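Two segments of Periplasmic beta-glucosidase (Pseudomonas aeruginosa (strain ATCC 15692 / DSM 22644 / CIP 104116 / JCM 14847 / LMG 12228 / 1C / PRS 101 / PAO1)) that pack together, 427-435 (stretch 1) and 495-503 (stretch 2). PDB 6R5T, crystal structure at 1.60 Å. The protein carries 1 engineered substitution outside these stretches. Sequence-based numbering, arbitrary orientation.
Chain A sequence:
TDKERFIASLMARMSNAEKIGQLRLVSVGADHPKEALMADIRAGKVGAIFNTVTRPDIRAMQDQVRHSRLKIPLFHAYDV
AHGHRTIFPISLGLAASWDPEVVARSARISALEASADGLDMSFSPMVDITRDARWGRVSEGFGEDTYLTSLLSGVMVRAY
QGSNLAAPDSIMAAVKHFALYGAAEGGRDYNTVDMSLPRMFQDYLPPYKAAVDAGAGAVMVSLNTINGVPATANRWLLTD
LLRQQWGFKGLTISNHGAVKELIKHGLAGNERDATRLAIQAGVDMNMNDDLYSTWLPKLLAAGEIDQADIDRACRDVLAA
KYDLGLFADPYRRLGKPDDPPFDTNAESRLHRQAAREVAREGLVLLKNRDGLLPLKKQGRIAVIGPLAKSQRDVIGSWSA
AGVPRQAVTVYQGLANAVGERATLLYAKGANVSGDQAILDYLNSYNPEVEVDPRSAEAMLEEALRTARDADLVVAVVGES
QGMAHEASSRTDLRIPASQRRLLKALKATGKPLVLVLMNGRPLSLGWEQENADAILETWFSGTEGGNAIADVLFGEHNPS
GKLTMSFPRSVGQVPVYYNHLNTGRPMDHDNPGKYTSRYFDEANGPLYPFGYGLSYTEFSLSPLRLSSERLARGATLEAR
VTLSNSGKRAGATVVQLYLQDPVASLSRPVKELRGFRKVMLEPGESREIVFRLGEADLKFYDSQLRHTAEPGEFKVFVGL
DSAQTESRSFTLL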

# COMPACT_ATOMS: atom_id res chain seq x y z
N ALA A 427 17.96 -31.82 16.57
CA ALA A 427 16.63 -31.75 17.17
C ALA A 427 15.76 -30.86 16.30
O ALA A 427 16.21 -29.77 15.92
CB ALA A 427 16.69 -31.20 18.57
N LYS A 428 14.56 -31.32 16.02
CA LYS A 428 13.65 -30.50 15.21
C LYS A 428 13.35 -29.18 15.91
O LYS A 428 13.26 -28.12 15.20
CB LYS A 428 12.37 -31.25 14.91
CG LYS A 428 11.57 -30.59 13.82
CD LYS A 428 10.42 -31.37 13.41
CE LYS A 428 9.61 -30.60 12.40
NZ LYS A 428 8.75 -31.52 11.64
N GLY A 429 13.05 -29.19 17.22
CA GLY A 429 12.90 -27.94 17.96
C GLY A 429 11.51 -27.35 17.95
O GLY A 429 11.02 -26.94 18.97
N ALA A 430 10.90 -27.26 16.76
CA ALA A 430 9.55 -26.74 16.59
C ALA A 430 9.06 -27.23 15.24
O ALA A 430 9.86 -27.47 14.38
CB ALA A 430 9.54 -25.23 16.64
N ASN A 431 7.76 -27.27 15.09
CA ASN A 431 7.16 -27.40 13.76
C ASN A 431 7.29 -26.04 13.06
O ASN A 431 7.52 -25.00 13.73
CB ASN A 431 5.71 -27.84 13.88
CG ASN A 431 5.59 -29.32 14.19
OD1 ASN A 431 6.31 -30.14 13.63
ND2 ASN A 431 4.67 -29.60 15.09
N VAL A 432 7.11 -26.02 11.74
CA VAL A 432 7.29 -24.76 10.96
C VAL A 432 6.33 -23.70 11.47
O VAL A 432 6.63 -22.49 11.43
CB VAL A 432 7.16 -24.96 9.45
CG1 VAL A 432 8.22 -25.85 8.89
CG2 VAL A 432 5.82 -25.44 9.01
N SER A 433 5.15 -24.11 11.92
CA SER A 433 4.15 -23.23 12.56
C SER A 433 3.56 -23.96 13.76
O SER A 433 3.42 -25.16 13.70
CB SER A 433 3.08 -22.80 11.60
OG SER A 433 2.15 -21.90 12.23
N GLY A 434 3.21 -23.21 14.79
CA GLY A 434 2.45 -23.71 15.94
C GLY A 434 0.99 -23.38 15.81
O GLY A 434 0.21 -23.74 16.72
N ASP A 435 0.57 -22.72 14.74
CA ASP A 435 -0.83 -22.35 14.48
C ASP A 435 -1.41 -23.46 13.61
O ASP A 435 -0.99 -23.62 12.43
CB ASP A 435 -0.91 -21.00 13.78
CG ASP A 435 -2.32 -20.46 13.56
OD1 ASP A 435 -3.21 -21.27 13.30
OD2 ASP A 435 -2.49 -19.24 13.59
N ILE A 495 9.79 -14.48 11.38
CA ILE A 495 9.89 -15.95 11.48
C ILE A 495 8.63 -16.40 12.20
O ILE A 495 8.15 -15.78 13.14
CB ILE A 495 11.19 -16.29 12.22
CG1 ILE A 495 12.44 -15.93 11.42
CG2 ILE A 495 11.21 -17.73 12.67
CD1 ILE A 495 13.76 -16.08 12.15
N PRO A 496 8.06 -17.56 11.83
CA PRO A 496 6.89 -18.06 12.55
C PRO A 496 7.10 -18.14 14.07
O PRO A 496 8.19 -18.48 14.53
CB PRO A 496 6.65 -19.44 11.96
CG PRO A 496 7.21 -19.29 10.53
CD PRO A 496 8.43 -18.40 10.67
N ALA A 497 6.03 -17.88 14.81
CA ALA A 497 6.08 -17.76 16.28
C ALA A 497 6.64 -19.03 16.93
O ALA A 497 7.38 -18.91 17.91
CB ALA A 497 4.72 -17.44 16.83
N SER A 498 6.28 -20.21 16.43
CA SER A 498 6.75 -21.47 17.07
C SER A 498 8.27 -21.48 17.03
O SER A 498 8.95 -21.96 17.99
CB SER A 498 6.20 -22.70 16.44
OG SER A 498 6.50 -22.69 15.03
N GLN A 499 8.84 -21.02 15.91
CA GLN A 499 10.30 -20.99 15.74
C GLN A 499 10.94 -19.84 16.53
O GLN A 499 12.09 -19.98 16.94
CB GLN A 499 10.60 -20.95 14.26
CG GLN A 499 10.16 -22.20 13.50
CD GLN A 499 10.44 -22.00 12.03
OE1 GLN A 499 11.62 -21.86 11.69
NE2 GLN A 499 9.41 -21.96 11.19
N ARG A 500 10.28 -18.69 16.66
CA ARG A 500 10.87 -17.58 17.46
C ARG A 500 10.89 -17.99 18.93
O ARG A 500 11.87 -17.64 19.62
CB ARG A 500 10.08 -16.27 17.30
CG ARG A 500 10.22 -15.71 15.91
CD ARG A 500 9.69 -14.30 15.70
NE ARG A 500 8.26 -14.37 15.63
CZ ARG A 500 7.44 -14.08 16.62
NH1 ARG A 500 7.93 -13.57 17.73
NH2 ARG A 500 6.14 -14.22 16.45
N ARG A 501 9.91 -18.76 19.38
CA ARG A 501 9.92 -19.28 20.77
C ARG A 501 11.16 -20.17 20.94
O ARG A 501 11.86 -20.07 21.99
CB ARG A 501 8.63 -20.06 21.01
CG ARG A 501 8.48 -20.53 22.44
CD ARG A 501 7.12 -21.20 22.57
NE ARG A 501 6.97 -21.70 23.93
CZ ARG A 501 6.06 -22.60 24.30
NH1 ARG A 501 5.26 -23.16 23.41
NH2 ARG A 501 6.02 -23.00 25.56
N LEU A 502 11.41 -21.04 19.98
CA LEU A 502 12.62 -21.91 19.93
C LEU A 502 13.89 -21.06 20.02
O LEU A 502 14.81 -21.34 20.82
CB LEU A 502 12.58 -22.79 18.66
CG LEU A 502 13.82 -23.58 18.33
CD1 LEU A 502 14.06 -24.62 19.42
CD2 LEU A 502 13.67 -24.22 16.97
N LEU A 503 13.99 -20.03 19.16
CA LEU A 503 15.21 -19.19 19.12
C LEU A 503 15.39 -18.50 20.48
O LEU A 503 16.54 -18.44 20.92
CB LEU A 503 15.07 -18.13 18.03
CG LEU A 503 15.11 -18.63 16.59
CD1 LEU A 503 15.08 -17.44 15.65
CD2 LEU A 503 16.30 -19.49 16.29
O HOH W 1 3.67 -20.45 15.10

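Two side chains from the first turn of a helix hold an irregular loop by its backbone. Stretch 1 has little regular structure here, so its carbonyls are not all paired within a sheet or helix, and stretch 2 supplies donors for two in succession. S498 OG donates to N431 O at 2.8 Å; its p rotamer (chi1 55°) brings the short hydroxyl onto the loop. Q499 NE2 donates to V432 O, also at 2.8 Å, with an N-H...O angle of 156°. The CA-to-CB bond of Q499 points sideways, but its long chain, with chi1 m and chi2 t, brings the amide to the loop; its OE1 is satisfied elsewhere in the structure.

A water adds a third polar link. The water O accepts from G434 N at 2.8 Å and from S498 N at 2.9 Å, the latter an amide in the first turn of the helix, where no preceding turn offers a carbonyl. G434 N also lies 3.3 Å from S498 OG, but the angle is too poor for a hydrogen bond.

The remaining contacts are by close packing, and small residues on the loop let the helix come close. A430 points its methyl toward the helix, where CB lies 3.6 Å from S498 O and makes an apolar side-chain contact with L502 CD2 at 4.3 Å. L502, one turn after S498, reaches the loop with both methyls: CD1 is 3.8 Å from G429 CA. G429 has a positive phi of 88°, which favours glycine, and an ideal CB there would fall 2.7 Å from L502 CD2, a clash. At G434 an ideal CB would sit a tight 3.3 Å from S498 CB. P496, at the N-cap position, packs its ring carbon CB 3.1 Å from V432 O, the carbonyl that Q499 binds.

Together the stretches bury 331 Å², summed over both sides, with S498 the largest contributor.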